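ABC transporter substrate binding protein (Ribose) (Agrobacterium vitis S4, PDB 4WT7) probably serves as the periplasmic sugar- or polyol-binding component of an ABC transporter and holds D-allitol in the cleft between its two lobes in this crystal. Local coordinates at residues A[94-99]-A[118-123]; A[219-224]-A[246-251]; A[44-49]-A[273-278]; A[59-64]-A[282-287]. One frame throughout, in Å; residues are numbered along the deposited sequence.

Interaction 1: A[94-99]-A[118-123]. With X9X (D-allitol), chain C.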
# COMPACT_ATOMS: atom_id res chain seq x y z
N GLN A 94 6.25 10.96 -7.23
CA GLN A 94 5.06 11.04 -6.39
C GLN A 94 4.75 9.69 -5.79
O GLN A 94 4.61 8.68 -6.48
CB GLN A 94 3.86 11.55 -7.20
CG GLN A 94 2.52 11.45 -6.48
CD GLN A 94 2.52 12.28 -5.22
OE1 GLN A 94 3.11 13.37 -5.17
NE2 GLN A 94 1.85 11.78 -4.19
N LEU A 95 4.63 9.69 -4.48
CA LEU A 95 4.38 8.48 -3.72
C LEU A 95 2.92 8.45 -3.20
O LEU A 95 2.53 9.25 -2.35
CB LEU A 95 5.38 8.38 -2.55
CG LEU A 95 5.09 7.32 -1.48
CD1 LEU A 95 5.15 5.93 -2.06
CD2 LEU A 95 6.07 7.45 -0.34
N LEU A 96 2.16 7.48 -3.70
CA LEU A 96 0.80 7.24 -3.26
C LEU A 96 -0.10 8.43 -3.55
O LEU A 96 0.28 9.38 -4.27
CB LEU A 96 0.76 6.80 -1.78
CG LEU A 96 1.24 5.36 -1.58
CD1 LEU A 96 1.59 4.97 -0.10
CD2 LEU A 96 0.22 4.41 -2.16
N GLY A 97 -1.30 8.37 -3.02
CA GLY A 97 -2.29 9.38 -3.30
C GLY A 97 -3.38 8.79 -4.17
O GLY A 97 -3.17 7.77 -4.87
N THR A 98 -4.54 9.44 -4.12
CA THR A 98 -5.66 9.06 -4.93
C THR A 98 -5.43 9.57 -6.34
O THR A 98 -5.23 10.77 -6.52
CB THR A 98 -6.93 9.74 -4.42
OG1 THR A 98 -7.17 9.35 -3.06
CG2 THR A 98 -8.08 9.35 -5.27
N LEU A 99 -5.52 8.67 -7.32
CA LEU A 99 -5.14 8.96 -8.68
C LEU A 99 -5.87 10.17 -9.24
O LEU A 99 -5.24 11.05 -9.80
CB LEU A 99 -5.34 7.74 -9.58
CG LEU A 99 -4.98 7.98 -11.04
CD1 LEU A 99 -3.50 8.32 -11.20
CD2 LEU A 99 -5.34 6.78 -11.90
N THR A 118 6.52 7.58 -10.41
CA THR A 118 5.68 7.36 -9.24
C THR A 118 6.04 6.10 -8.46
O THR A 118 6.75 5.22 -8.93
CB THR A 118 4.21 7.29 -9.64
OG1 THR A 118 4.06 6.31 -10.67
CG2 THR A 118 3.69 8.63 -10.16
N ILE A 119 5.51 6.04 -7.24
CA ILE A 119 5.44 4.81 -6.46
C ILE A 119 3.97 4.59 -6.09
O ILE A 119 3.32 5.46 -5.50
CB ILE A 119 6.32 4.89 -5.20
CG1 ILE A 119 7.78 5.11 -5.64
CG2 ILE A 119 6.16 3.61 -4.34
CD1 ILE A 119 8.67 5.61 -4.58
N ASP A 120 3.45 3.43 -6.48
CA ASP A 120 2.06 3.07 -6.25
C ASP A 120 1.09 4.07 -6.85
O ASP A 120 0.10 4.45 -6.23
CB ASP A 120 1.77 2.91 -4.75
CG ASP A 120 2.24 1.60 -4.21
OD1 ASP A 120 2.54 0.70 -5.01
OD2 ASP A 120 2.27 1.48 -2.96
N VAL A 121 1.37 4.55 -8.07
CA VAL A 121 0.41 5.39 -8.78
C VAL A 121 0.44 5.04 -10.27
O VAL A 121 1.42 5.32 -10.94
CB VAL A 121 0.70 6.91 -8.66
CG1 VAL A 121 -0.41 7.70 -9.39
CG2 VAL A 121 0.83 7.39 -7.18
N GLY A 122 -0.64 4.43 -10.77
CA GLY A 122 -0.69 3.98 -12.15
C GLY A 122 -1.21 5.09 -13.05
O GLY A 122 -2.31 5.05 -13.58
N SER A 123 -0.41 6.12 -13.17
CA SER A 123 -0.77 7.26 -13.98
C SER A 123 -0.25 7.14 -15.40
O SER A 123 0.86 6.71 -15.61
CB SER A 123 -0.18 8.50 -13.36
OG SER A 123 -0.38 9.63 -14.19
OAA X9X C . -3.18 4.03 0.31
CAG X9X C . -3.11 3.33 1.50
CAI X9X C . -2.10 2.24 1.63
OAC X9X C . -2.44 1.11 0.86
CAK X9X C . -0.71 2.75 1.38
OAE X9X C . -0.56 3.83 2.22
CAL X9X C . 0.35 1.74 1.80
OAF X9X C . 0.20 1.36 3.12
CAJ X9X C . 0.54 0.53 0.90
OAD X9X C . -0.37 -0.49 1.12
CAH X9X C . 0.64 0.83 -0.58
OAB X9X C . 1.42 -0.08 -1.33
O HOH W 1 -2.44 5.72 -6.52

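Interaction 2: A[219-224]-A[246-251]. With X9X (D-allitol), chain C.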
# COMPACT_ATOMS: atom_id res chain seq x y z
N ILE A 219 -19.49 -14.54 10.53
CA ILE A 219 -18.38 -13.85 9.85
C ILE A 219 -17.19 -14.79 9.95
O ILE A 219 -16.99 -15.40 11.00
CB ILE A 219 -18.02 -12.52 10.54
CG1 ILE A 219 -19.23 -11.58 10.53
CG2 ILE A 219 -16.79 -11.90 9.89
CD1 ILE A 219 -19.04 -10.30 11.28
N LYS A 220 -16.41 -14.93 8.89
CA LYS A 220 -15.27 -15.85 8.93
C LYS A 220 -13.96 -15.13 8.69
O LYS A 220 -12.90 -15.59 9.15
CB LYS A 220 -15.44 -16.99 7.93
CG LYS A 220 -16.75 -17.73 8.08
CD LYS A 220 -16.61 -19.17 8.54
CE LYS A 220 -15.87 -19.99 7.48
NZ LYS A 220 -16.50 -21.31 7.15
N ALA A 221 -14.02 -14.00 7.98
CA ALA A 221 -12.81 -13.24 7.70
C ALA A 221 -13.05 -11.74 7.60
O ALA A 221 -14.20 -11.27 7.41
CB ALA A 221 -12.18 -13.74 6.42
N ILE A 222 -11.96 -10.99 7.75
CA ILE A 222 -11.97 -9.56 7.52
C ILE A 222 -10.75 -9.24 6.65
O ILE A 222 -9.58 -9.55 7.02
CB ILE A 222 -11.88 -8.79 8.82
CG1 ILE A 222 -12.96 -9.27 9.78
CG2 ILE A 222 -12.01 -7.30 8.55
CD1 ILE A 222 -12.96 -8.50 11.04
N TRP A 223 -11.03 -8.62 5.52
CA TRP A 223 -10.04 -8.31 4.51
C TRP A 223 -9.81 -6.81 4.44
O TRP A 223 -10.76 -6.03 4.57
CB TRP A 223 -10.55 -8.79 3.15
CG TRP A 223 -9.63 -8.52 1.95
CD1 TRP A 223 -8.78 -9.41 1.38
CD2 TRP A 223 -9.50 -7.30 1.20
NE1 TRP A 223 -8.12 -8.83 0.31
CE2 TRP A 223 -8.54 -7.53 0.19
CE3 TRP A 223 -10.10 -6.03 1.28
CZ2 TRP A 223 -8.17 -6.55 -0.74
CZ3 TRP A 223 -9.72 -5.06 0.38
CH2 TRP A 223 -8.77 -5.32 -0.63
N SER A 224 -8.56 -6.43 4.21
CA SER A 224 -8.18 -5.05 4.01
C SER A 224 -7.09 -5.02 2.97
O SER A 224 -6.36 -5.99 2.81
CB SER A 224 -7.65 -4.49 5.32
OG SER A 224 -8.61 -4.70 6.34
N LYS A 246 -10.84 -14.70 11.07
CA LYS A 246 -9.45 -14.52 10.58
C LYS A 246 -9.27 -13.20 9.85
O LYS A 246 -10.15 -12.77 9.10
CB LYS A 246 -9.06 -15.66 9.63
CG LYS A 246 -8.98 -17.05 10.30
CD LYS A 246 -8.90 -18.19 9.27
CE LYS A 246 -8.67 -19.53 9.93
NZ LYS A 246 -9.68 -19.77 10.96
N THR A 247 -8.12 -12.56 10.02
CA THR A 247 -7.88 -11.29 9.32
C THR A 247 -6.77 -11.38 8.27
O THR A 247 -5.88 -12.22 8.35
CB THR A 247 -7.64 -10.11 10.31
OG1 THR A 247 -6.30 -10.14 10.82
CG2 THR A 247 -8.64 -10.21 11.47
N TYR A 248 -6.84 -10.45 7.30
CA TYR A 248 -5.99 -10.51 6.12
C TYR A 248 -5.58 -9.12 5.68
O TYR A 248 -6.37 -8.20 5.76
CB TYR A 248 -6.76 -11.20 4.98
CG TYR A 248 -7.07 -12.63 5.29
CD1 TYR A 248 -6.15 -13.65 5.02
CD2 TYR A 248 -8.25 -12.98 5.91
CE1 TYR A 248 -6.41 -14.95 5.33
CE2 TYR A 248 -8.52 -14.30 6.27
CZ TYR A 248 -7.60 -15.28 5.97
OH TYR A 248 -7.87 -16.59 6.30
N GLY A 249 -4.33 -8.96 5.23
CA GLY A 249 -3.87 -7.67 4.75
C GLY A 249 -2.53 -7.66 4.01
O GLY A 249 -1.95 -8.71 3.67
N VAL A 250 -2.05 -6.45 3.77
CA VAL A 250 -0.86 -6.24 2.98
C VAL A 250 0.01 -5.15 3.58
O VAL A 250 -0.50 -4.22 4.22
CB VAL A 250 -1.29 -5.81 1.54
CG1 VAL A 250 -0.09 -5.59 0.66
CG2 VAL A 250 -2.24 -6.81 0.95
N ASP A 251 1.32 -5.29 3.35
CA ASP A 251 2.40 -4.33 3.66
C ASP A 251 3.53 -5.01 4.47
O ASP A 251 4.71 -4.71 4.29
CB ASP A 251 1.92 -3.09 4.42
CG ASP A 251 1.22 -2.09 3.53
OD1 ASP A 251 1.02 -2.41 2.34
OD2 ASP A 251 0.82 -1.01 4.05
OAA X9X C . -3.18 4.03 0.31
CAG X9X C . -3.11 3.33 1.50
CAI X9X C . -2.10 2.24 1.63
OAC X9X C . -2.44 1.11 0.86
CAK X9X C . -0.71 2.75 1.38
OAE X9X C . -0.56 3.83 2.22
CAL X9X C . 0.35 1.74 1.80
OAF X9X C . 0.20 1.36 3.12
CAJ X9X C . 0.54 0.53 0.90
OAD X9X C . -0.37 -0.49 1.12
CAH X9X C . 0.64 0.83 -0.58
OAB X9X C . 1.42 -0.08 -1.33
O HOH W 2 -8.06 -7.07 7.61

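Interaction 3: A[44-49]-A[273-278]. With X9X (D-allitol), chain C.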
# COMPACT_ATOMS: atom_id res chain seq x y z
N HIS A 44 2.35 6.00 8.52
CA HIS A 44 2.57 4.61 8.91
C HIS A 44 3.69 3.97 8.12
O HIS A 44 4.28 4.61 7.25
CB HIS A 44 1.30 3.78 8.74
CG HIS A 44 0.84 3.68 7.32
ND1 HIS A 44 0.11 4.68 6.71
CD2 HIS A 44 0.95 2.70 6.40
CE1 HIS A 44 -0.18 4.32 5.47
NE2 HIS A 44 0.31 3.12 5.27
N PHE A 45 3.94 2.70 8.40
CA PHE A 45 5.18 2.01 8.03
C PHE A 45 5.53 2.11 6.56
O PHE A 45 6.62 2.54 6.20
CB PHE A 45 5.07 0.54 8.41
CG PHE A 45 6.20 -0.30 7.94
CD1 PHE A 45 7.44 -0.23 8.58
CD2 PHE A 45 6.03 -1.17 6.89
CE1 PHE A 45 8.49 -1.05 8.14
CE2 PHE A 45 7.06 -1.98 6.46
CZ PHE A 45 8.29 -1.91 7.07
N PHE A 46 4.61 1.70 5.69
CA PHE A 46 4.93 1.63 4.28
C PHE A 46 5.35 3.02 3.77
O PHE A 46 6.41 3.19 3.12
CB PHE A 46 3.75 1.09 3.49
CG PHE A 46 3.99 1.00 2.02
CD1 PHE A 46 3.79 2.09 1.20
CD2 PHE A 46 4.42 -0.19 1.45
CE1 PHE A 46 4.02 2.00 -0.15
CE2 PHE A 46 4.65 -0.29 0.10
CZ PHE A 46 4.45 0.82 -0.71
N ASP A 47 4.54 4.02 4.10
CA ASP A 47 4.72 5.35 3.54
C ASP A 47 6.00 6.01 4.02
O ASP A 47 6.73 6.59 3.23
CB ASP A 47 3.54 6.25 3.88
CG ASP A 47 2.22 5.72 3.39
OD1 ASP A 47 2.13 4.57 2.88
OD2 ASP A 47 1.22 6.46 3.54
N LEU A 48 6.24 5.94 5.33
CA LEU A 48 7.45 6.49 5.93
C LEU A 48 8.71 5.84 5.32
O LEU A 48 9.63 6.53 4.92
CB LEU A 48 7.45 6.27 7.46
CG LEU A 48 8.64 6.91 8.17
CD1 LEU A 48 8.76 8.35 7.80
CD2 LEU A 48 8.54 6.75 9.69
N GLN A 49 8.71 4.52 5.23
CA GLN A 49 9.85 3.78 4.65
C GLN A 49 10.21 4.17 3.20
O GLN A 49 11.37 4.40 2.85
CB GLN A 49 9.52 2.31 4.69
CG GLN A 49 9.46 1.72 6.08
CD GLN A 49 10.86 1.48 6.62
OE1 GLN A 49 11.66 0.74 6.02
NE2 GLN A 49 11.17 2.16 7.70
N GLN A 273 5.35 -6.24 1.75
CA GLN A 273 5.99 -5.45 0.71
C GLN A 273 7.35 -4.99 1.15
O GLN A 273 7.77 -5.22 2.30
CB GLN A 273 5.14 -4.22 0.43
CG GLN A 273 3.81 -4.56 -0.17
CD GLN A 273 3.18 -3.35 -0.89
OE1 GLN A 273 3.46 -3.10 -2.05
NE2 GLN A 273 2.36 -2.60 -0.17
N GLN A 274 8.04 -4.31 0.23
CA GLN A 274 9.41 -3.83 0.44
C GLN A 274 9.47 -2.33 0.10
O GLN A 274 9.99 -1.94 -0.96
CB GLN A 274 10.36 -4.61 -0.45
CG GLN A 274 10.29 -6.11 -0.21
CD GLN A 274 11.48 -6.87 -0.84
OE1 GLN A 274 12.59 -6.84 -0.30
NE2 GLN A 274 11.24 -7.58 -1.94
N PRO A 275 8.93 -1.50 0.99
CA PRO A 275 8.83 -0.07 0.71
C PRO A 275 10.20 0.62 0.61
O PRO A 275 10.41 1.48 -0.24
CB PRO A 275 7.99 0.46 1.88
CG PRO A 275 8.06 -0.66 2.95
CD PRO A 275 8.09 -1.90 2.14
N ALA A 276 11.15 0.26 1.45
CA ALA A 276 12.45 0.89 1.28
C ALA A 276 13.02 0.54 -0.12
O ALA A 276 13.53 1.42 -0.83
CB ALA A 276 13.39 0.53 2.41
N GLU A 277 12.89 -0.72 -0.53
CA GLU A 277 13.33 -1.10 -1.87
C GLU A 277 12.58 -0.34 -2.96
O GLU A 277 13.18 0.11 -3.92
CB GLU A 277 13.21 -2.60 -2.13
CG GLU A 277 14.23 -3.44 -1.40
CD GLU A 277 15.66 -3.12 -1.81
OE1 GLU A 277 15.87 -2.73 -2.98
OE2 GLU A 277 16.56 -3.24 -0.93
N LEU A 278 11.27 -0.21 -2.83
CA LEU A 278 10.50 0.54 -3.81
C LEU A 278 11.01 1.97 -3.95
O LEU A 278 11.15 2.48 -5.06
CB LEU A 278 9.02 0.55 -3.45
CG LEU A 278 8.34 -0.74 -3.87
CD1 LEU A 278 7.11 -1.00 -2.99
CD2 LEU A 278 7.98 -0.69 -5.35
OAA X9X C . -3.18 4.03 0.31
CAG X9X C . -3.11 3.33 1.50
CAI X9X C . -2.10 2.24 1.63
OAC X9X C . -2.44 1.11 0.86
CAK X9X C . -0.71 2.75 1.38
OAE X9X C . -0.56 3.83 2.22
CAL X9X C . 0.35 1.74 1.80
OAF X9X C . 0.20 1.36 3.12
CAJ X9X C . 0.54 0.53 0.90
OAD X9X C . -0.37 -0.49 1.12
CAH X9X C . 0.64 0.83 -0.58
OAB X9X C . 1.42 -0.08 -1.33
O HOH W 3 11.18 -1.46 3.89

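Interaction 4: A[59-64]-A[282-287]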
# COMPACT_ATOMS: atom_id res chain seq x y z
N LYS A 59 20.20 11.58 -1.98
CA LYS A 59 21.44 12.05 -1.33
C LYS A 59 22.63 11.15 -1.66
O LYS A 59 23.73 11.64 -1.94
CB LYS A 59 21.29 12.17 0.19
CG LYS A 59 20.39 13.29 0.68
CD LYS A 59 20.10 13.15 2.20
CE LYS A 59 19.10 14.20 2.71
NZ LYS A 59 18.88 14.16 4.21
N ARG A 60 22.43 9.83 -1.63
CA ARG A 60 23.55 8.92 -1.81
C ARG A 60 24.11 9.04 -3.23
O ARG A 60 25.32 8.87 -3.46
CB ARG A 60 23.16 7.48 -1.51
CG ARG A 60 24.36 6.53 -1.46
CD ARG A 60 23.94 5.07 -1.40
NE ARG A 60 23.28 4.69 -2.61
CZ ARG A 60 23.87 4.28 -3.72
NH1 ARG A 60 25.18 4.20 -3.80
NH2 ARG A 60 23.13 3.98 -4.79
N LEU A 61 23.24 9.34 -4.18
CA LEU A 61 23.68 9.53 -5.55
C LEU A 61 24.18 10.93 -5.83
O LEU A 61 24.47 11.27 -6.97
CB LEU A 61 22.56 9.18 -6.53
CG LEU A 61 22.16 7.71 -6.46
CD1 LEU A 61 20.88 7.39 -7.20
CD2 LEU A 61 23.28 6.85 -6.99
N GLY A 62 24.26 11.75 -4.79
CA GLY A 62 24.78 13.11 -4.91
C GLY A 62 23.82 14.21 -5.35
O GLY A 62 24.26 15.35 -5.65
N GLY A 63 22.52 13.89 -5.42
CA GLY A 63 21.50 14.84 -5.86
C GLY A 63 20.94 15.60 -4.67
O GLY A 63 21.27 15.30 -3.53
N GLU A 64 20.11 16.60 -4.94
CA GLU A 64 19.52 17.42 -3.89
C GLU A 64 18.02 17.20 -3.88
O GLU A 64 17.31 17.55 -4.84
CB GLU A 64 19.88 18.90 -4.12
CG GLU A 64 19.17 19.90 -3.17
CD GLU A 64 19.52 21.35 -3.52
OE1 GLU A 64 20.76 21.66 -3.55
OE2 GLU A 64 18.60 22.15 -3.82
N ALA A 282 12.74 3.66 -7.29
CA ALA A 282 12.22 4.85 -7.96
C ALA A 282 13.39 5.80 -8.29
O ALA A 282 13.52 6.25 -9.42
CB ALA A 282 11.17 5.56 -7.11
N ILE A 283 14.24 6.07 -7.29
CA ILE A 283 15.36 6.99 -7.49
C ILE A 283 16.44 6.41 -8.43
O ILE A 283 17.02 7.14 -9.25
CB ILE A 283 15.99 7.40 -6.16
CG1 ILE A 283 14.93 7.96 -5.22
CG2 ILE A 283 17.00 8.48 -6.40
CD1 ILE A 283 14.00 9.00 -5.89
N GLN A 284 16.70 5.12 -8.32
CA GLN A 284 17.56 4.46 -9.29
C GLN A 284 17.00 4.75 -10.68
O GLN A 284 17.75 5.10 -11.60
CB GLN A 284 17.63 2.93 -9.06
CG GLN A 284 18.59 2.49 -7.92
CD GLN A 284 20.09 2.61 -8.28
OE1 GLN A 284 20.56 1.98 -9.23
NE2 GLN A 284 20.82 3.42 -7.52
N ASN A 285 15.67 4.62 -10.84
CA ASN A 285 15.07 4.78 -12.15
C ASN A 285 15.10 6.24 -12.62
O ASN A 285 15.22 6.51 -13.81
CB ASN A 285 13.66 4.16 -12.21
CG ASN A 285 13.71 2.65 -12.29
OD1 ASN A 285 14.79 2.05 -12.38
ND2 ASN A 285 12.56 2.00 -12.25
N VAL A 286 15.02 7.18 -11.68
CA VAL A 286 15.21 8.57 -12.05
C VAL A 286 16.62 8.82 -12.65
O VAL A 286 16.75 9.44 -13.71
CB VAL A 286 15.00 9.52 -10.88
CG1 VAL A 286 15.49 10.91 -11.26
CG2 VAL A 286 13.53 9.52 -10.44
N ALA A 287 17.65 8.35 -11.96
CA ALA A 287 19.01 8.46 -12.46
C ALA A 287 19.14 7.81 -13.85
O ALA A 287 19.57 8.46 -14.79
CB ALA A 287 19.98 7.81 -11.49
O HOH W 4 24.06 3.41 -7.80

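Interaction 1: A[94-99]-A[118-123]
Where L95 and L96 run beside I119 and D120, two adjacent parallel strands of a beta-alpha-beta unit, 91-95 and 116-119, joined through helix 99-111, reach their C-terminal ends. Two backbone bonds close the pair: I119 N gives its hydrogen to Q94 O, and L96 N reaches I119 O at 2.9 Å with an N-H...O angle of 168°. Beyond them the chains splay, and a water takes over, donating to both G97 O and D120 O.

The side-chain amide of Q94 is used at both ends. Its NE2 donates to L96 O at 2.9 Å, with the acceptor in the amide plane although the nitrogen stands above the carbonyl plane, while OE1 is met by S38 OG. T118 OG1 sits between its own backbone N and carbonyl carbon (chi1 54°), a rotation that brings it back over the turn to V121 O, 2.8 Å away and on a lone pair of that carbonyl; S126 OG is a further partner of the hydroxyl.

Apolar contacts fill the rest. L95 CD1 presses on I119 CG2 at 3.4 Å, a tight fit, and L99 CD1 meets V121 CG1. L96 and D120 lie side by side and point the same way, with L96 CD2 3.4 Å from D120 CB, so that a leucine branch flanks the carboxylate. D120 divides its oxygens: OD1 is bonded to T131 OG1, whereas OD2 approaches the D-allitol hydroxyl OAB as a hydrogen-bond acceptor, though the 2.4 Å between them is too short to be taken at face value.

Interaction 2: A[219-224]-A[246-251]
Y248 packs against A221 and I222 where two parallel strands, 221-224 and 246-249, run side by side with only 13° between their directions. Backbone bonds alternate across them: K246 N to K220 O, I222 N to K246 O at 2.9 Å, Y248 N to I222 O and S224 N to Y248 O, the last longer at 3.2 Å.

The tyrosine can be followed outward. Its CB lies 3.9 Å from I222 O and approaches the W223 indole obliquely, 4.5 Å from CD1. With CG anti to the carbonyl carbon (chi1 -65°), the ring swings back along the strand toward A221. CD2 therefore passes I222 O, and CE2 touches A221 CB at 3.7 Å; both neighbours lie at the ring edge, near its plane. At the tip, OH is hydrogen-bonded to D148 OD2. One water donates to I222 O and Y248 O and accepts from S224 OG at 2.7 Å, tying the strands together a second time.

Past the corner at V250, D251 grips D-allitol with both oxygens: OD1 takes the hydroxyl OAD at 2.7 Å and OD2 takes OAF at 2.6 Å.

Strand 153-158 flanks 221-224 on its other side. A221, W223 and Y248 face helix 134-148, while I222 and T247 face helix 227-240, the crossover helix of this beta-alpha-beta unit.

Interaction 3: A[44-49]-A[273-278]
The F46 ring is sandwiched between P275 and the ligand. Over one face lies P275 CB, 4.0 Å from the ring centroid and 24° off the normal, a CH-pi contact; over the opposite face sits the D-allitol oxygen OAB, toward the rim, 3.2 Å from F46 CZ, and the ligand carbon CAL lies 3.5 Å from F46 CD1. Q273 CB and D47 OD1 lie at the edge, in the ring plane. The Q273 amide is turned only 22° from that plane, and its NE2 comes obliquely to F46 CE2, while L278 CD1 nears the far end of the ring. F46 holds CG anti to its backbone nitrogen (chi1 180°), which carries the phenyl from its helix to the sugar alcohol. The F45 ring has Q49 CG over one face and receives P275 CG obliquely.

The proline is thus wedged among three residues of helix 45-60: its CB also lies 3.4 Å from F46 O, and Q49 CB packs on CB and CG. Beside it, a water joins the two helix starts, donating to Q49 OE1 and accepting from A276 N.

Polar groups complete the grip. H44 NE2 donates to OAF of D-allitol at 2.8 Å, with that oxygen near the plane of the imidazole at its edge. D47 OD1 accepts from OAE, and D47 OD2 forms a salt bridge with R72. Q273 NE2 donates to OAB at 2.9 Å, nearly straight, and also bonds D251, while S132 holds its OE1. An aromatic ring against the carbon backbone and polar groups on the hydroxyls are characteristic of carbohydrate sites in periplasmic binding proteins.

Interaction 4: A[59-64]-A[282-287]
Helix 45-60 ends in a Schellman motif, in which G62 takes a positive phi of 85° and its N bonds back to K59 O, and the residues just before it, R60 and L61, lean on helix 275-290.

L61 carries the apolar part. Its CG stands anti to the carbonyl carbon, and the branch CD1 does the touching: it lies 4.1 Å from I283 CG2, crossing that side chain obliquely, and 4.4 Å from A287 CB. The same methyl is 4.0 Å from Q284 NE2, where leucine and glutamine meet at about a right angle. L30 packs on L61, I283 and A287, so the leucine is buried although the helix end itself is open to solvent.

On the solvent side, R60 bends at chi3 (65°) and brings its guanidinium beside the Q284 amide. R60 NH2 and Q284 NE2 are 3.6 Å apart, with the amide nitrogen in the guanidinium plane at its edge and the two planes 25° apart. Both are donors, and what reconciles them is a shared set of acceptors: E57 OE2 forms a salt bridge with R60 NH2 and takes a hydrogen bond from Q284 NE2, while a water accepts from R60 NH2 at 3.2 Å and from Q284 NE2 at 3.3 Å.

The contact packs the C-terminal cap of helix 45-60 on the side of helix 275-290, in an alpha/beta lobe of the periplasmic binding protein fold, where the two helices lie next to each other against the parallel sheet.

Three of the four contacts converge on one molecule of D-allitol. Interactions 1 and 2 belong to the two different sheets, their centres about 24 Å apart on opposite sides of the chain's centre, and each delivers an aspartate from just beyond the C-terminal end of a strand. Interaction 3 bridges them: F46 CZ lies 3.2 Å from D120 OD2 of interaction 1, and Q273 NE2 is 2.9 Å from D251 OD1 of interaction 2, a probable hydrogen bond. Interaction 4 continues the same helix pair as interaction 3, about 17 Å away between centres, and meets interaction 1 where A282 CB packs 3.6 Å from I119 CD1, away from the pocket.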